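Local coordinates for RND efflux system, outer membrane lipoprotein, NodT family (Burkholderia mallei, PDB 6U94) that probably serves as the outer membrane channel component of an RND-type efflux system, passing exported compounds out of the cell, at residues T176-R181 with Q235-E240. Numbering follows the deposited sequence.
Sequences TLLADR and QIAQDE
Asp180 and Asp239 bring their carboxylates together between two antiparallel helices, OD2 of Asp180 lying 2.7 Å from OD2 of Asp239. The side chains cross at about a right angle, yet their carboxylate planes are turned only 26° apart. Arg90 forms salt bridges with both acids, through NH1 to Asp180 OD2 and through NH2 to Asp239 OD1, and its positive charge probably helps the two acids lie so close. On the other branch of Asp180, OD1 is hydrogen-bonded to a bound glycerol; OE1 of Gln235 is modelled 2.8 Å from this OD1, acceptor against acceptor, so the amide orientation is doubtful. CG2 of Thr176, held anti to the backbone N, reaches to 3.4 Å from Asp239 OD2, while its hydroxyl bonds back to the carbonyl of Asn172.

Beside this polar cluster runs an apolar seam, in which CD1 of Leu177 meets CG2 of Ile236. Leu177 also directs CD1 against CB of Asp239 and, equally at 3.8 Å, CG of Glu240. Ile236, extended through CG1, slides its CD1 over the backbone of the facing helix, 3.6 Å from Asp180 O, and against CA and CG of Arg181. Farther out, Arg181 NH2 stays 4.1 Å from Glu240 OE2, too far for a salt bridge, and hydrogen-bonds instead to the carbonyl of Val255.

The axes of 176-181 and 235-240 approach to 9.1 Å at 163°, where helix 156-203 packs against helix 211-247. Tyr86 of helix 72-86 packs on Thr176 and Asp239, and Leu442 of helix 421-454 on Thr176. The two long helices form an antiparallel hairpin of the kind that, in TolC-type efflux proteins, helps build the periplasmic alpha-barrel of the trimer, as is probably true here once subunits assemble.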
loop_
_atom_site.group_PDB
_atom_site.type_symbol
_atom_site.label_atom_id
_atom_site.label_comp_id
_atom_site.label_asym_id
_atom_site.label_seq_id
_atom_site.Cartn_x
_atom_site.Cartn_y
_atom_site.Cartn_z
ATOM N N THR A 176 4.885 6.993 -3.900
ATOM C CA THR A 176 5.096 6.514 -5.263
ATOM C C THR A 176 5.884 7.526 -6.086
ATOM O O THR A 176 6.715 7.147 -6.919
ATOM C CB THR A 176 3.754 6.201 -5.927
ATOM O OG1 THR A 176 3.122 5.109 -5.246
ATOM C CG2 THR A 176 3.938 5.837 -7.393
ATOM N N LEU A 177 5.649 8.821 -5.856
ATOM C CA LEU A 177 6.429 9.849 -6.537
ATOM C C LEU A 177 7.912 9.721 -6.206
ATOM O O LEU A 177 8.763 9.699 -7.104
ATOM C CB LEU A 177 5.913 11.234 -6.156
ATOM C CG LEU A 177 6.703 12.419 -6.708
ATOM C CD1 LEU A 177 6.684 12.422 -8.230
ATOM C CD2 LEU A 177 6.160 13.732 -6.160
ATOM N N LEU A 178 8.240 9.638 -4.915
ATOM C CA LEU A 178 9.635 9.526 -4.511
ATOM C C LEU A 178 10.263 8.236 -5.022
ATOM O O LEU A 178 11.470 8.196 -5.292
ATOM C CB LEU A 178 9.745 9.613 -2.991
ATOM C CG LEU A 178 9.164 10.886 -2.375
ATOM C CD1 LEU A 178 9.421 10.924 -0.881
ATOM C CD2 LEU A 178 9.739 12.120 -3.051
ATOM N N ALA A 179 9.465 7.174 -5.167
ATOM C CA ALA A 179 9.991 5.930 -5.720
ATOM C C ALA A 179 10.286 6.070 -7.208
ATOM O O ALA A 179 11.336 5.627 -7.683
ATOM C CB ALA A 179 9.010 4.786 -5.467
ATOM N N ASP A 180 9.378 6.700 -7.957
ATOM C CA ASP A 180 9.582 6.878 -9.390
ATOM C C ASP A 180 10.733 7.827 -9.697
ATOM O O ASP A 180 11.329 7.728 -10.776
ATOM C CB ASP A 180 8.293 7.376 -10.045
ATOM C CG ASP A 180 7.332 6.244 -10.365
ATOM O OD1 ASP A 180 7.805 5.159 -10.754
ATOM O OD2 ASP A 180 6.103 6.432 -10.228
ATOM N N ARG A 181 11.057 8.744 -8.783
ATOM C CA ARG A 181 12.247 9.569 -8.961
ATOM C C ARG A 181 13.511 8.732 -8.806
ATOM O O ARG A 181 14.439 8.832 -9.617
ATOM C CB ARG A 181 12.247 10.726 -7.964
ATOM C CG ARG A 181 11.218 11.805 -8.237
ATOM C CD ARG A 181 11.326 12.909 -7.199
ATOM N NE ARG A 181 10.329 13.956 -7.393
ATOM C CZ ARG A 181 10.241 15.047 -6.639
ATOM N NH1 ARG A 181 11.094 15.231 -5.640
ATOM N NH2 ARG A 181 9.303 15.954 -6.883
ATOM N N GLN A 235 5.864 8.203 -15.575
ATOM C CA GLN A 235 5.227 7.828 -14.317
ATOM C C GLN A 235 5.369 8.933 -13.278
ATOM O O GLN A 235 4.462 9.148 -12.466
ATOM C CB GLN A 235 5.813 6.515 -13.799
ATOM C CG GLN A 235 5.476 5.307 -14.665
ATOM C CD GLN A 235 5.965 3.999 -14.070
ATOM O OE1 GLN A 235 6.628 3.981 -13.033
ATOM N NE2 GLN A 235 5.635 2.892 -14.726
ATOM N N ILE A 236 6.497 9.647 -13.291
ATOM C CA ILE A 236 6.648 10.821 -12.433
ATOM C C ILE A 236 5.581 11.855 -12.763
ATOM O O ILE A 236 4.993 12.472 -11.865
ATOM C CB ILE A 236 8.066 11.406 -12.572
ATOM C CG1 ILE A 236 9.074 10.554 -11.797
ATOM C CG2 ILE A 236 8.109 12.855 -12.102
ATOM C CD1 ILE A 236 10.500 11.050 -11.915
ATOM N N ALA A 237 5.309 12.056 -14.055
ATOM C CA ALA A 237 4.279 13.007 -14.460
ATOM C C ALA A 237 2.908 12.592 -13.939
ATOM O O ALA A 237 2.140 13.431 -13.454
ATOM C CB ALA A 237 4.260 13.139 -15.982
ATOM N N GLN A 238 2.586 11.298 -14.023
ATOM C CA GLN A 238 1.298 10.819 -13.532
ATOM C C GLN A 238 1.174 11.006 -12.025
ATOM O O GLN A 238 0.115 11.408 -11.529
ATOM C CB GLN A 238 1.110 9.349 -13.903
ATOM C CG GLN A 238 1.128 9.057 -15.393
ATOM C CD GLN A 238 1.202 7.570 -15.683
ATOM O OE1 GLN A 238 1.464 6.765 -14.788
ATOM N NE2 GLN A 238 0.969 7.196 -16.937
ATOM N N ASP A 239 2.243 10.707 -11.281
ATOM C CA ASP A 239 2.217 10.887 -9.833
ATOM C C ASP A 239 1.922 12.334 -9.463
ATOM O O ASP A 239 1.109 12.604 -8.569
ATOM C CB ASP A 239 3.552 10.455 -9.223
ATOM C CG ASP A 239 3.877 8.999 -9.485
ATOM O OD1 ASP A 239 3.028 8.274 -10.045
ATOM O OD2 ASP A 239 4.994 8.580 -9.128
ATOM N N GLU A 240 2.576 13.279 -10.141
ATOM C CA GLU A 240 2.380 14.686 -9.820
ATOM C C GLU A 240 0.980 15.158 -10.201
ATOM O O GLU A 240 0.414 16.021 -9.518
ATOM C CB GLU A 240 3.448 15.530 -10.515
ATOM C CG GLU A 240 4.862 15.197 -10.066
ATOM C CD GLU A 240 5.922 15.995 -10.804
ATOM O OE1 GLU A 240 5.655 16.444 -11.939
ATOM O OE2 GLU A 240 7.023 16.176 -10.241
#